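Local atomic coordinates of BamL (Bacillus amyloliquefaciens, PDB entry 4KVZ), a protein that acts as a selective S-adenosylmethionine-dependent N-methyltransferase in the biosynthesis of the natural product plantazolicin. Residues A[128-133]-A[155-160]; A[63-68]-A[88-93]; A[113-118]-A[141-146]; A[208-213]-A[263-268]. All blocks are in the same frame, centred on the assembly; numbering follows the deposited sequence.

Interaction 1: residues A[128-133]-A[155-160]; sequences IFIHLC and SCIYIV. With SAH (S-adenosyl-L-homocysteine), chain B.
The carbonyl oxygen of V160 is held twice: by the backbone N of L132 at 2.7 Å and by a water that donates to it. The same water also donates to I130 O and accepts from C133 N, so it bridges the two chains where strand 128-131 ends and L132 begins a turn. Upstream the two strands are parallel, their directions 4° apart, and I128 and I130 each bond through N and O to the residues flanking their opposite number: I128 N to C156 O, Y158 N to I128 O, I130 N to Y158 O and V160 N to I130 O. They are the fourth and fifth strands, in chain order, of the Rossmann-like methyltransferase sheet, where branched residues suit the extended backbone. On one face, CD1 of I130 touches both CG1 of I159 (3.8 Å) and CG2 of I157 (3.9 Å), with L147 of helix 140-148 packed on I128, I130 and I157. On the other, F129 and Y158 lie side by side, CE1 of F129 3.7 Å from CD2 of Y158; with CG anti to the backbone N (chi1 -170° and -178°), both rings rise toward F49 of helix 24-57. H131 and V160 continue that row toward the ligand. At the C-terminal end of strand 125-131, H131 O accepts from the amino N of S-adenosyl-L-homocysteine at 2.8 Å, while CB of C133 lies 3.7 Å from the ribose O4'.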
# COMPACT_ATOMS: atom_id res chain seq x y z
N ILE A 128 2.87 -7.70 -4.37
CA ILE A 128 3.67 -6.88 -3.48
C ILE A 128 2.77 -5.70 -3.12
O ILE A 128 2.27 -4.99 -4.01
CB ILE A 128 5.00 -6.42 -4.15
CG1 ILE A 128 5.80 -7.65 -4.59
CG2 ILE A 128 5.79 -5.54 -3.19
CD1 ILE A 128 7.07 -7.37 -5.39
N PHE A 129 2.55 -5.50 -1.83
CA PHE A 129 1.57 -4.53 -1.31
C PHE A 129 2.31 -3.40 -0.60
O PHE A 129 3.16 -3.65 0.25
CB PHE A 129 0.62 -5.26 -0.35
CG PHE A 129 -0.59 -4.47 0.09
CD1 PHE A 129 -1.36 -3.73 -0.81
CD2 PHE A 129 -1.02 -4.54 1.42
CE1 PHE A 129 -2.49 -3.04 -0.40
CE2 PHE A 129 -2.16 -3.85 1.83
CZ PHE A 129 -2.91 -3.12 0.92
N ILE A 130 2.02 -2.16 -0.97
CA ILE A 130 2.66 -0.98 -0.37
C ILE A 130 1.53 -0.05 0.06
O ILE A 130 1.05 0.78 -0.73
CB ILE A 130 3.63 -0.24 -1.34
CG1 ILE A 130 4.57 -1.21 -2.07
CG2 ILE A 130 4.44 0.81 -0.58
CD1 ILE A 130 5.43 -0.57 -3.15
N HIS A 131 1.06 -0.24 1.29
CA HIS A 131 -0.13 0.44 1.77
C HIS A 131 0.19 1.58 2.73
O HIS A 131 0.76 1.37 3.81
CB HIS A 131 -1.06 -0.56 2.43
CG HIS A 131 -2.44 -0.03 2.70
ND1 HIS A 131 -3.40 0.06 1.71
CD2 HIS A 131 -3.01 0.43 3.83
CE1 HIS A 131 -4.51 0.56 2.23
NE2 HIS A 131 -4.30 0.79 3.51
N LEU A 132 -0.17 2.79 2.31
CA LEU A 132 -0.04 4.01 3.12
C LEU A 132 1.36 4.17 3.72
O LEU A 132 1.50 4.41 4.91
CB LEU A 132 -1.14 4.06 4.20
CG LEU A 132 -2.57 4.13 3.63
CD1 LEU A 132 -3.61 4.08 4.75
CD2 LEU A 132 -2.75 5.40 2.80
N CYS A 133 2.39 4.06 2.88
CA CYS A 133 3.76 4.26 3.34
C CYS A 133 4.75 4.66 2.24
O CYS A 133 5.92 4.89 2.54
CB CYS A 133 4.30 3.02 4.07
SG CYS A 133 4.51 1.56 3.03
N SER A 155 1.87 -11.23 -11.76
CA SER A 155 2.04 -10.52 -10.51
C SER A 155 1.65 -9.06 -10.60
O SER A 155 1.44 -8.51 -11.69
CB SER A 155 3.50 -10.63 -10.07
OG SER A 155 4.33 -10.08 -11.08
N CYS A 156 1.55 -8.44 -9.44
CA CYS A 156 1.31 -7.01 -9.37
C CYS A 156 1.87 -6.40 -8.11
O CYS A 156 1.93 -7.05 -7.05
CB CYS A 156 -0.18 -6.67 -9.48
SG CYS A 156 -1.27 -7.37 -8.21
N ILE A 157 2.27 -5.14 -8.24
CA ILE A 157 2.54 -4.27 -7.12
C ILE A 157 1.31 -3.41 -6.99
O ILE A 157 0.83 -2.85 -7.98
CB ILE A 157 3.78 -3.38 -7.36
CG1 ILE A 157 5.03 -4.25 -7.52
CG2 ILE A 157 3.94 -2.39 -6.22
CD1 ILE A 157 6.28 -3.51 -7.95
N TYR A 158 0.77 -3.32 -5.77
CA TYR A 158 -0.40 -2.49 -5.53
C TYR A 158 0.00 -1.46 -4.48
O TYR A 158 0.37 -1.81 -3.37
CB TYR A 158 -1.61 -3.31 -5.09
CG TYR A 158 -2.87 -2.49 -4.87
CD1 TYR A 158 -3.20 -1.44 -5.74
CD2 TYR A 158 -3.74 -2.76 -3.82
CE1 TYR A 158 -4.35 -0.68 -5.55
CE2 TYR A 158 -4.90 -2.02 -3.63
CZ TYR A 158 -5.20 -0.99 -4.51
OH TYR A 158 -6.34 -0.24 -4.32
N ILE A 159 -0.04 -0.18 -4.87
CA ILE A 159 0.33 0.93 -4.00
C ILE A 159 -0.90 1.78 -3.69
O ILE A 159 -1.60 2.23 -4.61
CB ILE A 159 1.38 1.84 -4.69
CG1 ILE A 159 2.62 1.02 -5.06
CG2 ILE A 159 1.75 3.02 -3.79
CD1 ILE A 159 3.60 1.75 -5.96
N VAL A 160 -1.16 2.00 -2.41
CA VAL A 160 -2.24 2.89 -1.97
C VAL A 160 -1.59 3.98 -1.13
O VAL A 160 -0.91 3.70 -0.14
CB VAL A 160 -3.33 2.13 -1.16
CG1 VAL A 160 -4.44 3.07 -0.71
CG2 VAL A 160 -3.92 1.00 -1.98
N SAH B . 1.29 -0.72 5.61
CA SAH B . 0.94 -0.17 6.92
CB SAH B . 1.61 1.19 7.12
CG SAH B . 2.05 1.32 8.57
SD SAH B . 2.60 2.98 8.90
C SAH B . -0.54 0.01 7.02
O SAH B . -1.23 0.13 6.01
OXT SAH B . -1.10 0.03 8.11
C5' SAH B . 4.02 3.15 7.86
C4' SAH B . 5.01 2.02 8.14
O4' SAH B . 6.08 2.08 7.19
C3' SAH B . 5.65 2.11 9.53
O3' SAH B . 5.46 0.87 10.22
C2' SAH B . 7.11 2.36 9.25
O2' SAH B . 7.98 1.77 10.23
C1' SAH B . 7.29 1.74 7.88
N9 SAH B . 8.44 2.26 7.11
C8 SAH B . 8.79 3.55 6.92
N7 SAH B . 9.89 3.64 6.13
C5 SAH B . 10.24 2.38 5.79
C6 SAH B . 11.31 1.75 4.99
N6 SAH B . 12.24 2.50 4.35
N1 SAH B . 11.31 0.40 4.90
C2 SAH B . 10.40 -0.39 5.52
N3 SAH B . 9.41 0.13 6.27
C4 SAH B . 9.29 1.48 6.44
O HOH W 1 1.84 3.48 0.00

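Interaction 2: residues A[63-68]-A[88-93]; sequences SVLDIG and TGIDSS. With SAH (S-adenosyl-L-homocysteine), chain B.
The CD1 methyl of I67 packs alongside CG2 of I90 at 3.6 Å, the two side chains running the same way off one face of the sheet. A chi1 of -177° sends CG1 of I90 anti to its backbone N and leaves the short CG2 branch to meet I67, while the longer branch leads on toward I117. On the same face CD1 of L65 passes obliquely over CG2 of T88 (3.7 Å), so a leucine and the methyl of a threonine extend the apolar row toward the start of the strands, where OG1 of T88 is hydrogen-bonded to a water. Parallel backbone bonds join the strands: T88 N to V64 O, D66 N to T88 O and I90 N to D66 O, followed by a weak one from G68 N to I90 O. The positive phi at G68 suits a glycine; its carbonyl O accepts from the amino N of S-adenosyl-L-homocysteine at 2.7 Å. D91 holds the ribose by both oxygens, OD1 accepting from O2' at 2.6 Å and OD2 from O3' at 2.7 Å. Its carboxylate has further bonds that hold it in place: OD1 uses its anti lone pair to accept S93 N (2.9 Å), an Asx turn, and OD2 also accepts from G70 N. S93 then N-caps the helix that follows. A glycine-bearing turn after the first strand and an acidic residue gripping the ribose diol at the end of the second are the signature of the Rossmann-like cofactor site, built here on the beta-alpha-beta unit 63-91.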
# COMPACT_ATOMS: atom_id res chain seq x y z
N SER A 63 1.80 -16.17 -3.18
CA SER A 63 2.77 -15.50 -2.32
C SER A 63 2.41 -14.03 -2.26
O SER A 63 1.98 -13.46 -3.25
CB SER A 63 4.18 -15.66 -2.88
OG SER A 63 4.22 -15.27 -4.25
N VAL A 64 2.54 -13.43 -1.08
CA VAL A 64 2.32 -11.99 -0.92
C VAL A 64 3.44 -11.40 -0.06
O VAL A 64 3.82 -11.96 0.97
CB VAL A 64 0.92 -11.65 -0.30
CG1 VAL A 64 0.74 -10.15 -0.18
CG2 VAL A 64 -0.22 -12.23 -1.14
N LEU A 65 3.97 -10.26 -0.51
CA LEU A 65 4.98 -9.54 0.22
C LEU A 65 4.40 -8.19 0.62
O LEU A 65 3.92 -7.44 -0.24
CB LEU A 65 6.23 -9.36 -0.67
CG LEU A 65 7.32 -8.37 -0.25
CD1 LEU A 65 7.94 -8.72 1.10
CD2 LEU A 65 8.40 -8.32 -1.32
N ASP A 66 4.40 -7.89 1.91
CA ASP A 66 3.85 -6.64 2.43
C ASP A 66 4.98 -5.69 2.82
O ASP A 66 5.76 -5.98 3.74
CB ASP A 66 2.96 -6.90 3.65
CG ASP A 66 2.11 -5.69 4.02
OD1 ASP A 66 1.93 -4.81 3.15
OD2 ASP A 66 1.62 -5.62 5.16
N ILE A 67 5.05 -4.56 2.12
CA ILE A 67 6.10 -3.56 2.32
C ILE A 67 5.63 -2.50 3.32
O ILE A 67 4.58 -1.89 3.14
CB ILE A 67 6.47 -2.86 0.99
CG1 ILE A 67 6.88 -3.88 -0.09
CG2 ILE A 67 7.58 -1.83 1.21
CD1 ILE A 67 8.10 -4.72 0.25
N GLY A 68 6.42 -2.26 4.37
CA GLY A 68 5.99 -1.38 5.45
C GLY A 68 4.85 -2.04 6.21
O GLY A 68 3.81 -1.43 6.44
N THR A 88 5.31 -12.78 3.48
CA THR A 88 6.49 -12.06 3.94
C THR A 88 6.10 -10.61 4.22
O THR A 88 5.33 -10.02 3.46
CB THR A 88 7.60 -12.05 2.86
OG1 THR A 88 7.85 -13.38 2.41
CG2 THR A 88 8.91 -11.45 3.43
N GLY A 89 6.61 -10.07 5.32
CA GLY A 89 6.42 -8.65 5.64
C GLY A 89 7.75 -8.03 5.99
O GLY A 89 8.62 -8.68 6.57
N ILE A 90 7.95 -6.78 5.58
CA ILE A 90 9.18 -6.07 5.93
C ILE A 90 8.82 -4.70 6.46
O ILE A 90 7.93 -4.04 5.94
CB ILE A 90 10.16 -6.01 4.73
CG1 ILE A 90 11.49 -5.34 5.13
CG2 ILE A 90 9.52 -5.34 3.53
CD1 ILE A 90 12.60 -5.57 4.12
N ASP A 91 9.51 -4.27 7.52
CA ASP A 91 9.29 -2.95 8.10
C ASP A 91 10.57 -2.54 8.82
O ASP A 91 11.21 -3.38 9.40
CB ASP A 91 8.13 -3.00 9.10
CG ASP A 91 7.57 -1.63 9.41
OD1 ASP A 91 8.26 -0.83 10.07
OD2 ASP A 91 6.43 -1.34 9.01
N SER A 92 10.93 -1.26 8.76
CA SER A 92 12.18 -0.78 9.36
C SER A 92 12.09 -0.55 10.88
O SER A 92 13.11 -0.42 11.56
CB SER A 92 12.67 0.48 8.63
OG SER A 92 11.69 1.49 8.66
N SER A 93 10.87 -0.56 11.40
CA SER A 93 10.63 -0.42 12.85
C SER A 93 10.81 -1.75 13.58
O SER A 93 10.04 -2.70 13.38
CB SER A 93 9.22 0.12 13.11
OG SER A 93 8.90 0.02 14.49
N SAH B . 1.29 -0.72 5.61
CA SAH B . 0.94 -0.17 6.92
CB SAH B . 1.61 1.19 7.12
CG SAH B . 2.05 1.32 8.57
SD SAH B . 2.60 2.98 8.90
C SAH B . -0.54 0.01 7.02
O SAH B . -1.23 0.13 6.01
OXT SAH B . -1.10 0.03 8.11
C5' SAH B . 4.02 3.15 7.86
C4' SAH B . 5.01 2.02 8.14
O4' SAH B . 6.08 2.08 7.19
C3' SAH B . 5.65 2.11 9.53
O3' SAH B . 5.46 0.87 10.22
C2' SAH B . 7.11 2.36 9.25
O2' SAH B . 7.98 1.77 10.23
C1' SAH B . 7.29 1.74 7.88
N9 SAH B . 8.44 2.26 7.11
C8 SAH B . 8.79 3.55 6.92
N7 SAH B . 9.89 3.64 6.13
C5 SAH B . 10.24 2.38 5.79
C6 SAH B . 11.31 1.75 4.99
N6 SAH B . 12.24 2.50 4.35
N1 SAH B . 11.31 0.40 4.90
C2 SAH B . 10.40 -0.39 5.52
N3 SAH B . 9.41 0.13 6.27
C4 SAH B . 9.29 1.48 6.44
O HOH W 2 6.13 -14.17 0.43

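Interaction 3: residues A[113-118]-A[141-146]. With SAH (S-adenosyl-L-homocysteine), chain B.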
# COMPACT_ATOMS: atom_id res chain seq x y z
N ASN A 113 15.14 -1.62 6.23
CA ASN A 113 14.71 -0.70 5.17
C ASN A 113 14.30 -1.52 3.96
O ASN A 113 15.03 -2.42 3.56
CB ASN A 113 15.87 0.24 4.81
CG ASN A 113 15.50 1.32 3.80
OD1 ASN A 113 14.49 1.25 3.07
ND2 ASN A 113 16.34 2.35 3.73
N ALA A 114 13.15 -1.19 3.38
CA ALA A 114 12.66 -1.86 2.18
C ALA A 114 13.70 -1.85 1.05
O ALA A 114 13.72 -2.77 0.23
CB ALA A 114 11.36 -1.24 1.70
N GLU A 115 14.55 -0.82 1.03
CA GLU A 115 15.71 -0.73 0.12
C GLU A 115 16.52 -2.02 0.04
O GLU A 115 17.03 -2.37 -1.03
CB GLU A 115 16.66 0.37 0.59
CG GLU A 115 16.29 1.78 0.17
CD GLU A 115 17.38 2.78 0.52
OE1 GLU A 115 18.57 2.49 0.25
OE2 GLU A 115 17.05 3.87 1.05
N ASN A 116 16.64 -2.70 1.17
CA ASN A 116 17.51 -3.86 1.31
C ASN A 116 16.81 -5.20 1.12
O ASN A 116 17.36 -6.24 1.47
CB ASN A 116 18.20 -3.83 2.69
CG ASN A 116 18.92 -2.52 2.97
OD1 ASN A 116 19.56 -1.95 2.10
ND2 ASN A 116 18.82 -2.05 4.21
N ILE A 117 15.61 -5.18 0.55
CA ILE A 117 14.78 -6.39 0.46
C ILE A 117 15.47 -7.58 -0.24
O ILE A 117 15.29 -8.73 0.18
CB ILE A 117 13.39 -6.09 -0.16
CG1 ILE A 117 12.47 -7.32 -0.10
CG2 ILE A 117 13.51 -5.58 -1.59
CD1 ILE A 117 11.90 -7.60 1.27
N MET A 118 16.25 -7.29 -1.28
CA MET A 118 16.96 -8.34 -2.04
C MET A 118 17.97 -9.11 -1.20
O MET A 118 18.31 -10.25 -1.51
CB MET A 118 17.66 -7.76 -3.27
CG MET A 118 16.73 -7.18 -4.32
SD MET A 118 15.50 -8.38 -4.90
CE MET A 118 16.41 -9.20 -6.21
N ILE A 141 11.63 5.73 -6.19
CA ILE A 141 11.91 5.20 -7.53
C ILE A 141 12.78 3.95 -7.43
O ILE A 141 12.48 2.92 -8.05
CB ILE A 141 12.64 6.24 -8.43
CG1 ILE A 141 11.94 7.61 -8.42
CG2 ILE A 141 12.85 5.69 -9.84
CD1 ILE A 141 10.67 7.69 -9.23
N ALA A 142 13.85 4.05 -6.64
CA ALA A 142 14.77 2.94 -6.42
C ALA A 142 14.05 1.73 -5.80
O ALA A 142 14.28 0.60 -6.22
CB ALA A 142 15.92 3.37 -5.53
N ILE A 143 13.18 1.99 -4.82
CA ILE A 143 12.45 0.92 -4.13
C ILE A 143 11.62 0.13 -5.13
O ILE A 143 11.72 -1.10 -5.20
CB ILE A 143 11.49 1.47 -3.04
CG1 ILE A 143 12.25 2.22 -1.94
CG2 ILE A 143 10.67 0.34 -2.44
CD1 ILE A 143 13.26 1.38 -1.19
N VAL A 144 10.82 0.84 -5.92
CA VAL A 144 9.94 0.20 -6.89
C VAL A 144 10.73 -0.58 -7.94
O VAL A 144 10.36 -1.70 -8.28
CB VAL A 144 8.95 1.19 -7.52
CG1 VAL A 144 8.09 0.50 -8.57
CG2 VAL A 144 8.05 1.75 -6.44
N ASN A 145 11.83 -0.01 -8.41
CA ASN A 145 12.69 -0.71 -9.38
C ASN A 145 13.20 -2.02 -8.81
O ASN A 145 13.22 -3.04 -9.50
CB ASN A 145 13.83 0.19 -9.87
CG ASN A 145 13.35 1.27 -10.84
OD1 ASN A 145 13.84 2.40 -10.84
ND2 ASN A 145 12.39 0.92 -11.69
N THR A 146 13.59 -2.00 -7.53
CA THR A 146 14.03 -3.21 -6.83
C THR A 146 12.90 -4.24 -6.71
O THR A 146 13.10 -5.43 -6.97
CB THR A 146 14.63 -2.86 -5.45
OG1 THR A 146 15.83 -2.10 -5.63
CG2 THR A 146 14.97 -4.10 -4.66
N SAH B . 1.29 -0.72 5.61
CA SAH B . 0.94 -0.17 6.92
CB SAH B . 1.61 1.19 7.12
CG SAH B . 2.05 1.32 8.57
SD SAH B . 2.60 2.98 8.90
C SAH B . -0.54 0.01 7.02
O SAH B . -1.23 0.13 6.01
OXT SAH B . -1.10 0.03 8.11
C5' SAH B . 4.02 3.15 7.86
C4' SAH B . 5.01 2.02 8.14
O4' SAH B . 6.08 2.08 7.19
C3' SAH B . 5.65 2.11 9.53
O3' SAH B . 5.46 0.87 10.22
C2' SAH B . 7.11 2.36 9.25
O2' SAH B . 7.98 1.77 10.23
C1' SAH B . 7.29 1.74 7.88
N9 SAH B . 8.44 2.26 7.11
C8 SAH B . 8.79 3.55 6.92
N7 SAH B . 9.89 3.64 6.13
C5 SAH B . 10.24 2.38 5.79
C6 SAH B . 11.31 1.75 4.99
N6 SAH B . 12.24 2.50 4.35
N1 SAH B . 11.31 0.40 4.90
C2 SAH B . 10.40 -0.39 5.52
N3 SAH B . 9.41 0.13 6.27
C4 SAH B . 9.29 1.48 6.44
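I143 presses its CD1 methyl against the chain of E115, 3.3 Å from CG and 3.4 Å from the backbone N, the two side chains crossing at about a right angle. The longer CG1-CD1 arm of the isoleucine reaches the turn from helix 140-148, with CB of A114 a looser neighbour of the same methyl at 4.3 Å. One helical turn on, the packing is again close: CG2 of T146 lies against CG2 of I117 (3.7 Å) and CG of M118 (3.6 Å). T146 can offer its methyl because its OG1 is turned back onto A142 O, which it reaches from the opposite face to T146 N. Toward solvent the packing thins: M118 is exposed, its bent chain sliding past T146, and the carboxylate of E115 has weak polar partners, among them ND2 of N113. The polar work of 113-118 is directed elsewhere. OD1 of N113 accepts from N6 of the adenine of S-adenosyl-L-homocysteine at 2.9 Å and also from E115 N, which lies above its carbonyl plane, making an Asx turn, while A114 N donates to N1 of the same ring at 2.9 Å. This pairing of a side-chain acceptor for N6 with a backbone donor for N1 is a familiar way of reading adenine in Rossmann-like methyltransferases.

Interaction 4: residues A[208-213]-A[263-268]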
# COMPACT_ATOMS: atom_id res chain seq x y z
N HIS A 208 9.88 -5.33 -19.63
CA HIS A 208 9.13 -6.25 -20.49
C HIS A 208 7.95 -6.88 -19.77
O HIS A 208 8.10 -7.40 -18.66
CB HIS A 208 10.04 -7.38 -20.98
CG HIS A 208 10.75 -7.07 -22.26
ND1 HIS A 208 11.82 -6.21 -22.33
CD2 HIS A 208 10.54 -7.52 -23.52
CE1 HIS A 208 12.24 -6.15 -23.58
NE2 HIS A 208 11.49 -6.93 -24.32
N GLY A 209 6.79 -6.85 -20.41
CA GLY A 209 5.58 -7.52 -19.92
C GLY A 209 4.90 -6.81 -18.76
O GLY A 209 4.07 -7.41 -18.07
N VAL A 210 5.23 -5.53 -18.58
CA VAL A 210 4.77 -4.74 -17.44
C VAL A 210 3.92 -3.56 -17.90
O VAL A 210 4.35 -2.77 -18.74
CB VAL A 210 5.98 -4.27 -16.58
CG1 VAL A 210 5.53 -3.41 -15.41
CG2 VAL A 210 6.78 -5.46 -16.06
N SER A 211 2.69 -3.47 -17.37
CA SER A 211 1.80 -2.32 -17.61
C SER A 211 1.50 -1.64 -16.27
O SER A 211 1.88 -2.15 -15.22
CB SER A 211 0.50 -2.78 -18.29
OG SER A 211 -0.28 -3.59 -17.42
N PHE A 212 0.85 -0.48 -16.31
CA PHE A 212 0.48 0.20 -15.07
C PHE A 212 -0.89 0.86 -15.13
O PHE A 212 -1.45 1.04 -16.22
CB PHE A 212 1.56 1.21 -14.61
CG PHE A 212 1.59 2.49 -15.39
CD1 PHE A 212 2.24 2.57 -16.62
CD2 PHE A 212 0.99 3.64 -14.88
CE1 PHE A 212 2.28 3.76 -17.33
CE2 PHE A 212 1.01 4.83 -15.59
CZ PHE A 212 1.66 4.89 -16.81
N HIS A 213 -1.43 1.18 -13.96
CA HIS A 213 -2.71 1.87 -13.86
C HIS A 213 -2.70 2.73 -12.60
O HIS A 213 -2.26 2.29 -11.54
CB HIS A 213 -3.87 0.88 -13.81
CG HIS A 213 -5.22 1.52 -13.81
ND1 HIS A 213 -5.90 1.82 -14.97
CD2 HIS A 213 -6.01 1.93 -12.79
CE1 HIS A 213 -7.06 2.38 -14.67
NE2 HIS A 213 -7.15 2.46 -13.35
N ILE A 263 1.24 -1.87 -10.73
CA ILE A 263 2.24 -2.27 -11.70
C ILE A 263 1.94 -3.75 -11.94
O ILE A 263 1.96 -4.54 -11.00
CB ILE A 263 3.67 -2.07 -11.15
CG1 ILE A 263 3.94 -0.57 -10.97
CG2 ILE A 263 4.70 -2.73 -12.06
CD1 ILE A 263 5.12 -0.24 -10.07
N ILE A 264 1.61 -4.09 -13.18
CA ILE A 264 1.06 -5.41 -13.50
C ILE A 264 2.03 -6.15 -14.42
O ILE A 264 2.44 -5.62 -15.46
CB ILE A 264 -0.34 -5.31 -14.15
CG1 ILE A 264 -1.30 -4.54 -13.24
CG2 ILE A 264 -0.93 -6.68 -14.44
CD1 ILE A 264 -2.41 -3.83 -13.98
N LYS A 265 2.41 -7.37 -14.03
CA LYS A 265 3.34 -8.16 -14.82
C LYS A 265 2.69 -9.46 -15.28
O LYS A 265 2.19 -10.24 -14.47
CB LYS A 265 4.63 -8.43 -14.03
CG LYS A 265 5.70 -9.25 -14.77
CD LYS A 265 6.93 -9.46 -13.89
CE LYS A 265 7.85 -10.56 -14.41
NZ LYS A 265 9.10 -10.01 -15.01
N ASN A 266 2.69 -9.67 -16.60
CA ASN A 266 2.17 -10.90 -17.17
C ASN A 266 3.15 -11.37 -18.24
O ASN A 266 3.04 -11.03 -19.41
CB ASN A 266 0.76 -10.68 -17.75
CG ASN A 266 0.03 -11.98 -18.05
OD1 ASN A 266 0.48 -13.08 -17.71
ND2 ASN A 266 -1.12 -11.85 -18.71
N LYS A 267 4.15 -12.13 -17.79
CA LYS A 267 5.25 -12.55 -18.66
C LYS A 267 4.79 -13.53 -19.73
O LYS A 267 4.19 -14.56 -19.43
CB LYS A 267 6.40 -13.15 -17.85
CG LYS A 267 7.52 -13.71 -18.71
CD LYS A 267 8.83 -13.84 -17.95
CE LYS A 267 9.92 -14.33 -18.89
NZ LYS A 267 11.18 -14.63 -18.16
N ARG A 268 5.09 -13.19 -20.98
CA ARG A 268 4.88 -14.07 -22.11
C ARG A 268 6.17 -14.83 -22.37
O ARG A 268 7.23 -14.24 -22.55
CB ARG A 268 4.52 -13.25 -23.36
CG ARG A 268 3.23 -12.45 -23.27
CD ARG A 268 3.16 -11.42 -24.39
NE ARG A 268 3.04 -12.04 -25.71
CZ ARG A 268 3.37 -11.45 -26.86
NH1 ARG A 268 3.87 -10.22 -26.88
NH2 ARG A 268 3.22 -12.10 -28.01
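V210 and I263 meet most closely among the side chains, CG1 to CG2 at 3.5 Å, crossing at a slant on one face of an antiparallel strand pair. The other methyl of V210, CG2, rests 4.1 Å from CG of K265; the valine's chi1 of 178° spreads its two methyls toward these two neighbours. K265 suits this partly exposed place because its aliphatic stem can pack while the chain carries its amine outward. On the opposite face OG of S211 sits 3.7 Å from CB of I264, a small hydroxyl at an exposed place. Behind these side chains stands the backbone. S211 and I264 form a hydrogen-bonded pair, S211 N to I264 O at 2.9 Å and I264 N to S211 O at 2.8 Å, with V210-K265 and F212-I263 as non-hydrogen-bonded pairs flanking it. A third bond, N266 N to G209 O at 3.0 Å, extends the pairing to the turn, where G209 takes up a positive phi. Farther out, the V210 and F212 side chains touch helix 193-204, and I264 leans on F52 and K56 of helix 24-57. Strand 258-266 is thus an interior strand, with 155-162 on one side and 210-215, the outermost strand at this end, on the other.

In the fold
From the N terminus, interaction 2 closes first, joining strands 63-67 and 86-91 across helix 73-81. The chain then passes through 113-118, strand 125-131, helix 140-148 and strand 155-162, so interactions 3 and 1 cross, their segments alternating. Interaction 4 closes last, bringing the C-terminal strand 258-266 back beside 210-215. Interactions 1 and 2 share the sheet through hydrogen bonds between F129 and both L65 and I67. Interaction 4 joins the same sheet through S155-K265 and I157-I263. Interaction 3 lies against the sheet, with I117 on I90 and V144 on I263. The first three meet at the S-adenosyl-L-homocysteine; interaction 4 is remote from it.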